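Local structure of long form salivary protein D7L (Phlebotomus duboscqi, 6MT7) at residues 160-164 against 165-169; 143-147 against 148-152; 77-80 against 81-85; 47-50 against 51-55. The protein binds cysteinyl leukotrienes and a thromboxane A2 analogue, sequestering such host mediators and inhibiting thromboxane-dependent platelet aggregation during blood feeding. All coordinates share one frame; numbering follows the deposited sequence.

Contact 1: residues 160-164 against 165-169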
loop_
_atom_site.group_PDB
_atom_site.type_symbol
_atom_site.label_atom_id
_atom_site.label_comp_id
_atom_site.label_asym_id
_atom_site.label_seq_id
_atom_site.Cartn_x
_atom_site.Cartn_y
_atom_site.Cartn_z
ATOM N N CYS A 160 2.965 4.244 -16.069
ATOM C CA CYS A 160 3.847 4.072 -14.925
ATOM C C CYS A 160 3.365 4.910 -13.747
ATOM O O CYS A 160 3.275 4.413 -12.619
ATOM C CB CYS A 160 5.277 4.445 -15.346
ATOM S SG CYS A 160 6.552 4.443 -14.061
ATOM N N SER A 161 3.028 6.179 -14.005
ATOM C CA SER A 161 2.617 7.082 -12.933
ATOM C C SER A 161 1.378 6.563 -12.219
ATOM O O SER A 161 1.285 6.630 -10.986
ATOM C CB SER A 161 2.346 8.477 -13.496
ATOM O OG SER A 161 3.554 9.173 -13.731
ATOM N N ALA A 162 0.414 6.035 -12.977
ATOM C CA ALA A 162 -0.808 5.534 -12.349
ATOM C C ALA A 162 -0.514 4.372 -11.414
ATOM O O ALA A 162 -1.172 4.220 -10.375
ATOM C CB ALA A 162 -1.820 5.115 -13.414
ATOM N N TYR A 163 0.463 3.531 -11.770
ATOM C CA TYR A 163 0.844 2.444 -10.875
ATOM C C TYR A 163 1.455 2.991 -9.581
ATOM O O TYR A 163 1.061 2.593 -8.479
ATOM C CB TYR A 163 1.819 1.478 -11.569
ATOM C CG TYR A 163 2.382 0.494 -10.572
ATOM C CD1 TYR A 163 1.643 -0.609 -10.172
ATOM C CD2 TYR A 163 3.629 0.706 -9.977
ATOM C CE1 TYR A 163 2.125 -1.483 -9.219
ATOM C CE2 TYR A 163 4.113 -0.156 -9.012
ATOM C CZ TYR A 163 3.360 -1.253 -8.641
ATOM O OH TYR A 163 3.834 -2.126 -7.688
ATOM N N TYR A 164 2.409 3.919 -9.685
ATOM C CA TYR A 164 3.090 4.354 -8.470
ATOM C C TYR A 164 2.215 5.254 -7.605
ATOM O O TYR A 164 2.411 5.311 -6.384
ATOM C CB TYR A 164 4.416 5.032 -8.825
ATOM C CG TYR A 164 5.468 3.988 -9.097
ATOM C CD1 TYR A 164 6.064 3.288 -8.055
ATOM C CD2 TYR A 164 5.813 3.650 -10.392
ATOM C CE1 TYR A 164 7.016 2.307 -8.296
ATOM C CE2 TYR A 164 6.754 2.665 -10.645
ATOM C CZ TYR A 164 7.349 1.997 -9.595
ATOM O OH TYR A 164 8.287 1.018 -9.849
ATOM N N TYR A 165 1.246 5.950 -8.199
ATOM C CA TYR A 165 0.222 6.622 -7.403
ATOM C C TYR A 165 -0.787 5.644 -6.811
ATOM O O TYR A 165 -1.640 6.066 -6.027
ATOM C CB TYR A 165 -0.541 7.638 -8.245
ATOM C CG TYR A 165 0.278 8.794 -8.757
ATOM C CD1 TYR A 165 1.307 9.347 -8.005
ATOM C CD2 TYR A 165 -0.004 9.349 -9.999
ATOM C CE1 TYR A 165 2.050 10.434 -8.495
ATOM C CE2 TYR A 165 0.727 10.420 -10.496
ATOM C CZ TYR A 165 1.747 10.955 -9.746
ATOM O OH TYR A 165 2.458 12.024 -10.265
ATOM N N ARG A 166 -0.699 4.359 -7.168
ATOM C CA ARG A 166 -1.637 3.329 -6.727
ATOM C C ARG A 166 -3.070 3.681 -7.112
ATOM O O ARG A 166 -4.020 3.469 -6.349
ATOM C CB ARG A 166 -1.512 3.039 -5.228
ATOM C CG ARG A 166 -0.498 1.921 -4.921
ATOM C CD ARG A 166 0.936 2.399 -5.181
ATOM N NE ARG A 166 1.937 1.373 -4.879
ATOM C CZ ARG A 166 3.254 1.584 -4.907
ATOM N NH1 ARG A 166 3.742 2.780 -5.227
ATOM N NH2 ARG A 166 4.095 0.605 -4.597
ATOM N N LEU A 167 -3.231 4.206 -8.327
ATOM C CA LEU A 167 -4.551 4.237 -8.941
ATOM C C LEU A 167 -4.906 2.875 -9.527
ATOM O O LEU A 167 -6.083 2.497 -9.539
ATOM C CB LEU A 167 -4.609 5.311 -10.028
ATOM C CG LEU A 167 -4.171 6.704 -9.562
ATOM C CD1 LEU A 167 -4.228 7.711 -10.708
ATOM C CD2 LEU A 167 -5.019 7.158 -8.394
ATOM N N VAL A 168 -3.902 2.143 -10.016
ATOM C CA VAL A 168 -4.046 0.799 -10.562
ATOM C C VAL A 168 -2.928 -0.062 -9.989
ATOM O O VAL A 168 -1.898 0.443 -9.538
ATOM C CB VAL A 168 -3.991 0.757 -12.112
ATOM C CG1 VAL A 168 -5.159 1.539 -12.730
ATOM C CG2 VAL A 168 -2.630 1.265 -12.647
ATOM N N ASP A 169 -3.133 -1.381 -10.030
ATOM C CA ASP A 169 -2.108 -2.324 -9.596
ATOM C C ASP A 169 -1.297 -2.797 -10.807
ATOM O O ASP A 169 -1.384 -2.230 -11.900
ATOM C CB ASP A 169 -2.740 -3.481 -8.808
ATOM C CG ASP A 169 -3.719 -4.316 -9.633
ATOM O OD1 ASP A 169 -3.685 -4.281 -10.884
ATOM O OD2 ASP A 169 -4.547 -5.015 -9.011
HETATM O O HOH W 1 3.830 11.717 -12.605
HETATM O O HOH W 2 -0.004 0.039 -7.625
#
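A bend at chi2 (71°) folds the Arg166 side chain back over the end of helix 159-164, while Tyr163, its CG anti to the backbone N (chi1 171°), brings CE2 over one guanidinium face at a loose distance. The two planes are inclined by 32°, so this is an oblique approach and not a flat stack. NH1 donates to Tyr164 O (3.1 Å), which lies in the guanidinium plane. At the same helix end the backbone forms a Schellman motif: Arg166 has positive phi, its N binds Tyr163 O (2.8 Å), and Leu167 N closes the turn onto Ala162 O (2.9 Å). One water donates both to Tyr163 O (2.9 Å) and to Val168 O (2.7 Å). Ala162 CB meets Val168 CG2 at 4.0 Å, and a second water joins Ser161 OG to Tyr165 OH. Beyond the turn, Arg166 forms a salt bridge with Asp9 and a cation-pi contact with Trp13, and Ser161 OG makes a probable hydrogen bond to Glu150. The last carbonyls of the helix are thus taken up by backbone, guanidinium and water within a buried setting, and the positive charge at this C-terminal end, already paired with Asp9, is probably also favoured by the helix dipole.

Contact 2: residues 143-147 against 148-152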
loop_
_atom_site.group_PDB
_atom_site.type_symbol
_atom_site.label_atom_id
_atom_site.label_comp_id
_atom_site.label_asym_id
_atom_site.label_seq_id
_atom_site.Cartn_x
_atom_site.Cartn_y
_atom_site.Cartn_z
ATOM N N PHE A 143 11.015 9.187 -12.300
ATOM C CA PHE A 143 11.258 7.784 -12.619
ATOM C C PHE A 143 10.436 7.347 -13.822
ATOM O O PHE A 143 10.938 6.658 -14.720
ATOM C CB PHE A 143 10.934 6.898 -11.414
ATOM C CG PHE A 143 11.126 5.428 -11.681
ATOM C CD1 PHE A 143 12.399 4.866 -11.649
ATOM C CD2 PHE A 143 10.048 4.612 -11.977
ATOM C CE1 PHE A 143 12.591 3.515 -11.903
ATOM C CE2 PHE A 143 10.227 3.257 -12.234
ATOM C CZ PHE A 143 11.505 2.707 -12.193
ATOM N N CYS A 144 9.147 7.697 -13.826
ATOM C CA CYS A 144 8.263 7.253 -14.889
ATOM C C CYS A 144 8.517 7.990 -16.201
ATOM O O CYS A 144 8.190 7.457 -17.265
ATOM C CB CYS A 144 6.812 7.421 -14.441
ATOM S SG CYS A 144 6.381 6.248 -13.142
ATOM N N ASN A 145 9.116 9.182 -16.148
ATOM C CA ASN A 145 9.482 9.909 -17.357
ATOM C C ASN A 145 10.678 9.296 -18.060
ATOM O O ASN A 145 10.942 9.637 -19.221
ATOM C CB ASN A 145 9.785 11.369 -17.031
ATOM C CG ASN A 145 8.532 12.208 -16.900
ATOM O OD1 ASN A 145 7.452 11.808 -17.337
ATOM N ND2 ASN A 145 8.672 13.382 -16.304
ATOM N N ALA A 146 11.394 8.397 -17.397
ATOM C CA ALA A 146 12.558 7.760 -17.983
ATOM C C ALA A 146 12.184 6.436 -18.636
ATOM O O ALA A 146 11.186 5.801 -18.277
ATOM C CB ALA A 146 13.637 7.535 -16.918
ATOM N N GLU A 147 12.995 6.037 -19.621
ATOM C CA GLU A 147 12.900 4.731 -20.275
ATOM C C GLU A 147 11.528 4.505 -20.907
ATOM O O GLU A 147 11.084 3.361 -21.065
ATOM C CB GLU A 147 13.248 3.595 -19.306
ATOM C CG GLU A 147 14.487 3.863 -18.437
ATOM C CD GLU A 147 15.805 3.736 -19.202
ATOM O OE1 GLU A 147 15.792 3.231 -20.343
ATOM O OE2 GLU A 147 16.862 4.135 -18.651
ATOM N N ASN A 148 10.865 5.597 -21.291
ATOM C CA ASN A 148 9.566 5.540 -21.968
ATOM C C ASN A 148 8.548 4.744 -21.166
ATOM O O ASN A 148 7.669 4.092 -21.733
ATOM C CB ASN A 148 9.700 4.959 -23.375
ATOM C CG ASN A 148 10.525 5.843 -24.278
ATOM O OD1 ASN A 148 10.142 6.975 -24.559
ATOM N ND2 ASN A 148 11.674 5.338 -24.721
ATOM N N ARG A 149 8.666 4.786 -19.833
ATOM C CA ARG A 149 7.810 3.936 -19.008
ATOM C C ARG A 149 6.342 4.332 -19.106
ATOM O O ARG A 149 5.467 3.468 -18.974
ATOM C CB ARG A 149 8.274 3.969 -17.549
ATOM C CG ARG A 149 9.584 3.214 -17.299
ATOM C CD ARG A 149 10.129 3.436 -15.892
ATOM N NE ARG A 149 11.262 2.551 -15.633
ATOM C CZ ARG A 149 12.492 2.962 -15.347
ATOM N NH1 ARG A 149 12.762 4.258 -15.249
ATOM N NH2 ARG A 149 13.450 2.068 -15.141
ATOM N N GLU A 150 6.046 5.614 -19.338
ATOM C CA GLU A 150 4.652 6.049 -19.341
ATOM C C GLU A 150 3.867 5.473 -20.511
ATOM O O GLU A 150 2.635 5.416 -20.441
ATOM C CB GLU A 150 4.552 7.573 -19.358
ATOM C CG GLU A 150 5.090 8.287 -18.113
ATOM C CD GLU A 150 4.156 8.196 -16.909
ATOM O OE1 GLU A 150 3.551 7.129 -16.687
ATOM O OE2 GLU A 150 4.043 9.201 -16.185
ATOM N N LYS A 151 4.550 5.045 -21.577
ATOM C CA LYS A 151 3.892 4.377 -22.694
ATOM C C LYS A 151 3.293 3.033 -22.303
ATOM O O LYS A 151 2.361 2.567 -22.969
ATOM C CB LYS A 151 4.883 4.167 -23.841
ATOM C CG LYS A 151 5.715 5.383 -24.201
ATOM C CD LYS A 151 5.949 5.449 -25.709
ATOM C CE LYS A 151 6.413 6.828 -26.149
ATOM N NZ LYS A 151 7.270 7.470 -25.116
ATOM N N GLY A 152 3.814 2.391 -21.260
ATOM C CA GLY A 152 3.303 1.095 -20.853
ATOM C C GLY A 152 3.518 0.006 -21.875
ATOM O O GLY A 152 2.752 -0.964 -21.910
HETATM O O HOH W 3 7.911 7.955 -20.132
#
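Arg149 runs back along the turn to lie flat on the ring of Phe143. Its CB sits 3.5 Å from Cys144 O, and CG comes within 3.2 Å of Ala146 O, the same carbonyl that accepts the hydrogen bond of Arg149 N (3.1 Å). From CG to NE the chain is extended, which carries CD past Phe143 O and sets NE at the rim, beside CE2 and CZ, one layer above the ring. At the guanidinium the stack is closest: Arg149 CZ stands 3.3 Å from Phe143 CZ, the planes differ by only 12°, and the geometry is that of a cation-pi pair. NH1 lies over the ring face and also donates to Phe143 O (3.1 Å), a carbonyl bound by Ala146 N from the opposite face of its plane. NH2 projects past the rim beside CZ and CE1, 3.6 Å from Phe143 CZ. Glu147 packs its CG against the other guanidinium face, 3.6 Å from NH1, so the flat group is sandwiched between an aromatic ring and an aliphatic carbon. Nearby, Glu150 packs on Cys144 CB. The arrangement is a helix end turning into a short 3-10 segment beside the Cys144-Cys160 disulfide, in keeping with the disulfide-linked helical build of D7 and odorant-binding proteins.

Contact 3: residues 77-80 against 81-85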
loop_
_atom_site.group_PDB
_atom_site.type_symbol
_atom_site.label_atom_id
_atom_site.label_comp_id
_atom_site.label_asym_id
_atom_site.label_seq_id
_atom_site.Cartn_x
_atom_site.Cartn_y
_atom_site.Cartn_z
ATOM N N VAL A 77 11.385 -16.966 6.497
ATOM C CA VAL A 77 11.173 -16.707 7.917
ATOM C C VAL A 77 10.204 -17.753 8.448
ATOM O O VAL A 77 9.159 -18.009 7.834
ATOM C CB VAL A 77 10.624 -15.290 8.175
ATOM C CG1 VAL A 77 10.542 -15.021 9.671
ATOM C CG2 VAL A 77 11.483 -14.233 7.488
ATOM N N ALA A 78 10.533 -18.331 9.602
ATOM C CA ALA A 78 9.670 -19.333 10.216
ATOM C C ALA A 78 8.281 -18.771 10.478
ATOM O O ALA A 78 8.122 -17.624 10.901
ATOM C CB ALA A 78 10.287 -19.829 11.526
ATOM N N ILE A 79 7.264 -19.587 10.229
ATOM C CA ILE A 79 5.890 -19.198 10.530
ATOM C C ILE A 79 5.748 -18.982 12.030
ATOM O O ILE A 79 6.033 -19.899 12.812
ATOM C CB ILE A 79 4.887 -20.253 10.039
ATOM C CG1 ILE A 79 5.081 -20.512 8.543
ATOM C CG2 ILE A 79 3.458 -19.802 10.348
ATOM C CD1 ILE A 79 4.907 -19.288 7.695
ATOM N N PRO A 80 5.298 -17.816 12.480
ATOM C CA PRO A 80 5.213 -17.570 13.922
ATOM C C PRO A 80 4.044 -18.305 14.565
ATOM O O PRO A 80 3.118 -18.779 13.903
ATOM C CB PRO A 80 5.039 -16.053 14.014
ATOM C CG PRO A 80 4.520 -15.632 12.698
ATOM C CD PRO A 80 4.947 -16.633 11.676
ATOM N N GLY A 81 4.110 -18.417 15.890
ATOM C CA GLY A 81 2.992 -18.948 16.637
ATOM C C GLY A 81 1.863 -17.942 16.726
ATOM O O GLY A 81 1.990 -16.780 16.340
ATOM N N GLY A 82 0.726 -18.404 17.242
ATOM C CA GLY A 82 -0.401 -17.515 17.465
ATOM C C GLY A 82 -1.152 -17.103 16.221
ATOM O O GLY A 82 -1.817 -16.060 16.228
ATOM N N ILE A 83 -1.052 -17.881 15.138
ATOM C CA ILE A 83 -1.790 -17.554 13.920
ATOM C C ILE A 83 -3.290 -17.698 14.147
ATOM O O ILE A 83 -4.090 -17.000 13.517
ATOM C CB ILE A 83 -1.304 -18.437 12.755
ATOM C CG1 ILE A 83 0.180 -18.201 12.491
ATOM C CG2 ILE A 83 -2.117 -18.180 11.476
ATOM C CD1 ILE A 83 0.502 -16.798 12.150
ATOM N N ASN A 84 -3.701 -18.590 15.054
ATOM C CA ASN A 84 -5.126 -18.774 15.301
ATOM C C ASN A 84 -5.786 -17.471 15.735
ATOM O O ASN A 84 -6.896 -17.158 15.296
ATOM C CB ASN A 84 -5.342 -19.870 16.346
ATOM C CG ASN A 84 -4.693 -19.549 17.671
ATOM O OD1 ASN A 84 -3.610 -18.963 17.722
ATOM N ND2 ASN A 84 -5.350 -19.936 18.759
ATOM N N THR A 85 -5.099 -16.673 16.560
ATOM C CA THR A 85 -5.701 -15.436 17.056
ATOM C C THR A 85 -5.951 -14.440 15.931
ATOM O O THR A 85 -6.940 -13.699 15.956
ATOM C CB THR A 85 -4.805 -14.808 18.121
ATOM O OG1 THR A 85 -4.551 -15.768 19.148
ATOM C CG2 THR A 85 -5.464 -13.567 18.732
#
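Pro80 and Ile83 form the close part of this extended linker into helix 83-86, where the carbonyl O of Pro80 lies 3.3 Å from Ile83 CG1 and 3.7 Å from Ile83 CD1. Ile83 points its CB toward the preceding residues, and with CG1 anti to its own carbonyl carbon (chi1 -61°) the longer branch is directed back at the proline. There its CD1 reaches the ring at Pro80 CG (4.2 Å). Pro80 itself is buried, its ring resting on Phe72 of helix 65-74 and Phe104 of helix 94-106; Ile83 also touches Phe104. The other side is exposed. Ile79 lies there, its CG2 at 4.2 Å from Ile83 CG1 and its side chain touching Phe72 as well, and Gly81 and Gly82 carry the chain along the solvent side, Gly82 with positive phi. The short helix that follows is weakly bonded; its bond from Thr85 N to Gly82 O is weak (3.4 Å). No hydrogen bond spans 77-80 and 81-85. The linker is therefore held by van der Waals contact, with apolar groups gathered toward the two phenylalanines and a glycine pair toward solvent, and its course probably owes more to the backbone limits of proline and the positive-phi glycine, and to apolar burial, than to hydrogen bonds.

Contact 4: residues 47-50 against 51-55. With TRT (fragment of triton X-100), chain C.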
loop_
_atom_site.group_PDB
_atom_site.type_symbol
_atom_site.label_atom_id
_atom_site.label_comp_id
_atom_site.label_asym_id
_atom_site.label_seq_id
_atom_site.Cartn_x
_atom_site.Cartn_y
_atom_site.Cartn_z
ATOM N N LYS A 47 -5.205 -1.223 10.940
ATOM C CA LYS A 47 -6.144 -1.693 9.926
ATOM C C LYS A 47 -5.755 -1.195 8.538
ATOM O O LYS A 47 -5.781 -1.958 7.564
ATOM C CB LYS A 47 -7.561 -1.228 10.250
ATOM C CG LYS A 47 -8.554 -1.683 9.211
ATOM C CD LYS A 47 -9.983 -1.268 9.553
ATOM C CE LYS A 47 -10.965 -1.771 8.497
ATOM N NZ LYS A 47 -12.333 -1.182 8.695
ATOM N N CYS A 48 -5.399 0.087 8.435
ATOM C CA CYS A 48 -5.002 0.666 7.156
ATOM C C CYS A 48 -3.835 -0.095 6.546
ATOM O O CYS A 48 -3.828 -0.368 5.338
ATOM C CB CYS A 48 -4.630 2.143 7.348
ATOM S SG CYS A 48 -4.050 3.069 5.862
ATOM N N VAL A 49 -2.829 -0.435 7.360
ATOM C CA VAL A 49 -1.647 -1.094 6.811
ATOM C C VAL A 49 -1.989 -2.505 6.342
ATOM O O VAL A 49 -1.578 -2.922 5.251
ATOM C CB VAL A 49 -0.492 -1.102 7.829
ATOM C CG1 VAL A 49 0.673 -1.932 7.300
ATOM C CG2 VAL A 49 -0.018 0.326 8.117
ATOM N N TRP A 50 -2.749 -3.261 7.142
ATOM C CA TRP A 50 -3.188 -4.582 6.680
ATOM C C TRP A 50 -3.903 -4.467 5.343
ATOM O O TRP A 50 -3.646 -5.247 4.415
ATOM C CB TRP A 50 -4.125 -5.238 7.692
ATOM C CG TRP A 50 -3.511 -5.855 8.904
ATOM C CD1 TRP A 50 -3.774 -5.521 10.203
ATOM C CD2 TRP A 50 -2.586 -6.954 8.953
ATOM N NE1 TRP A 50 -3.058 -6.324 11.054
ATOM C CE2 TRP A 50 -2.323 -7.215 10.314
ATOM C CE3 TRP A 50 -1.954 -7.737 7.980
ATOM C CZ2 TRP A 50 -1.445 -8.225 10.729
ATOM C CZ3 TRP A 50 -1.077 -8.737 8.396
ATOM C CH2 TRP A 50 -0.838 -8.971 9.760
ATOM N N LEU A 51 -4.791 -3.477 5.220
ATOM C CA LEU A 51 -5.540 -3.281 3.983
ATOM C C LEU A 51 -4.610 -2.904 2.834
ATOM O O LEU A 51 -4.703 -3.462 1.732
ATOM C CB LEU A 51 -6.601 -2.194 4.189
ATOM C CG LEU A 51 -7.383 -1.696 2.967
ATOM C CD1 LEU A 51 -8.274 -2.786 2.416
ATOM C CD2 LEU A 51 -8.210 -0.449 3.337
ATOM N N HIS A 52 -3.709 -1.950 3.072
ATOM C CA HIS A 52 -2.875 -1.441 1.992
ATOM C C HIS A 52 -1.756 -2.398 1.603
ATOM O O HIS A 52 -1.164 -2.233 0.525
ATOM C CB HIS A 52 -2.318 -0.066 2.375
ATOM C CG HIS A 52 -3.331 1.029 2.242
ATOM N ND1 HIS A 52 -4.446 1.106 3.046
ATOM C CD2 HIS A 52 -3.423 2.062 1.367
ATOM C CE1 HIS A 52 -5.176 2.147 2.687
ATOM N NE2 HIS A 52 -4.572 2.748 1.675
ATOM N N LEU A 53 -1.455 -3.392 2.448
ATOM C CA LEU A 53 -0.570 -4.484 2.067
ATOM C C LEU A 53 -1.262 -5.536 1.210
ATOM O O LEU A 53 -0.583 -6.433 0.698
ATOM C CB LEU A 53 -0.001 -5.169 3.310
ATOM C CG LEU A 53 1.053 -4.395 4.111
ATOM C CD1 LEU A 53 1.299 -5.057 5.457
ATOM C CD2 LEU A 53 2.348 -4.294 3.316
ATOM N N GLY A 54 -2.582 -5.465 1.064
ATOM C CA GLY A 54 -3.309 -6.509 0.364
ATOM C C GLY A 54 -3.643 -7.708 1.212
ATOM O O GLY A 54 -3.933 -8.784 0.670
ATOM N N LEU A 55 -3.649 -7.551 2.537
ATOM C CA LEU A 55 -3.782 -8.687 3.442
ATOM C C LEU A 55 -5.076 -8.655 4.248
ATOM O O LEU A 55 -5.227 -9.437 5.191
ATOM C CB LEU A 55 -2.566 -8.738 4.366
ATOM C CG LEU A 55 -1.275 -8.952 3.579
ATOM C CD1 LEU A 55 -0.081 -8.861 4.516
ATOM C CD2 LEU A 55 -1.318 -10.321 2.869
HETATM C C25 TRT C . 10.205 8.038 7.762
HETATM O O24 TRT C . 9.922 6.680 7.437
HETATM C C23 TRT C . 9.323 5.951 8.509
HETATM C C22 TRT C . 8.744 4.673 7.915
HETATM O O21 TRT C . 8.292 3.761 8.917
HETATM C C20 TRT C . 7.843 2.576 8.270
HETATM C C19 TRT C . 7.526 1.518 9.310
HETATM O O18 TRT C . 6.181 1.688 9.752
HETATM C C17 TRT C . 6.133 1.633 11.162
HETATM C C16 TRT C . 5.534 0.320 11.623
HETATM O O15 TRT C . 4.105 0.358 11.553
HETATM C C12 TRT C . 3.402 -0.833 11.521
HETATM C C13 TRT C . 3.946 -1.987 12.071
HETATM C C14 TRT C . 3.236 -3.193 12.037
HETATM C C11 TRT C . 2.145 -0.885 10.931
HETATM C C10 TRT C . 1.436 -2.082 10.900
HETATM C C9 TRT C . 1.971 -3.243 11.446
HETATM C C6 TRT C . 1.178 -4.516 11.382
HETATM C C8 TRT C . 0.573 -4.712 12.767
HETATM C C7 TRT C . 0.025 -4.353 10.397
HETATM C C5 TRT C . 2.099 -5.720 11.076
HETATM C C1 TRT C . 2.721 -5.980 9.685
HETATM C C2 TRT C . 3.263 -4.755 8.958
HETATM C C4 TRT C . 3.887 -6.938 9.892
HETATM C C3 TRT C . 1.777 -6.697 8.728
#
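The C-terminal end of helix 40-52 forms part of the ligand pocket, and Val49, Trp50 and Leu53 bring its side chains to the bound Triton fragment. Val49 and Leu53 run alongside each other toward the pocket, with Val49 CG1 at 3.7 Å from Leu53 CD1; that same CG1 is 3.7 Å from C10 of the ligand's aromatic ring. The branched alkyl end of the ligand sits over one face of the Trp50 indole, where C3 approaches Trp50 CZ3 to 3.5 Å. At the indole edge, near its plane, Leu55 CB packs on Trp50 CE3 (3.8 Å). Leu55 is placed there by a Schellman motif: Gly54 leaves the helix with positive phi, its N bonds to Leu51 O, and Leu55 N reaches back to Trp50 O (3.0 Å). On another side of the helix, His52 has CG anti to its carbonyl carbon (chi1 -77°), and with chi2 67° this brings ND1 to Cys48 O in a bent hydrogen bond (2.8 Å). The backbone N of His52 bonds to the same oxygen, so two donors grip it and hold the imidazole in place. Cys48 SG, disulfide-bonded to Cys18 of helix 8-21, lies obliquely against this ring, 3.9 Å from its centroid.

From the N terminus the contacts come in the order 4, 3, 2, 1, each a local contact that closes before the next opens; none nest or cross. Contact 4 ends helix 40-52 beside the ligand, and contact 3 leads the chain from helix 65-74 into helix 83-86, with centres about 18 Å apart. Contact 2 leads out of helix 140-144, and contact 1 ends helix 159-164. These last two touch directly, through the Cys144-Cys160 disulfide and a probable Ser161-Glu150 hydrogen bond, tying consecutive helices together. Contacts 2 and 3 lie on opposite sides of the chain's centre, about 41 Å between centres, whereas contacts 1 and 4 approach to about 7 Å between nearest atoms without touching.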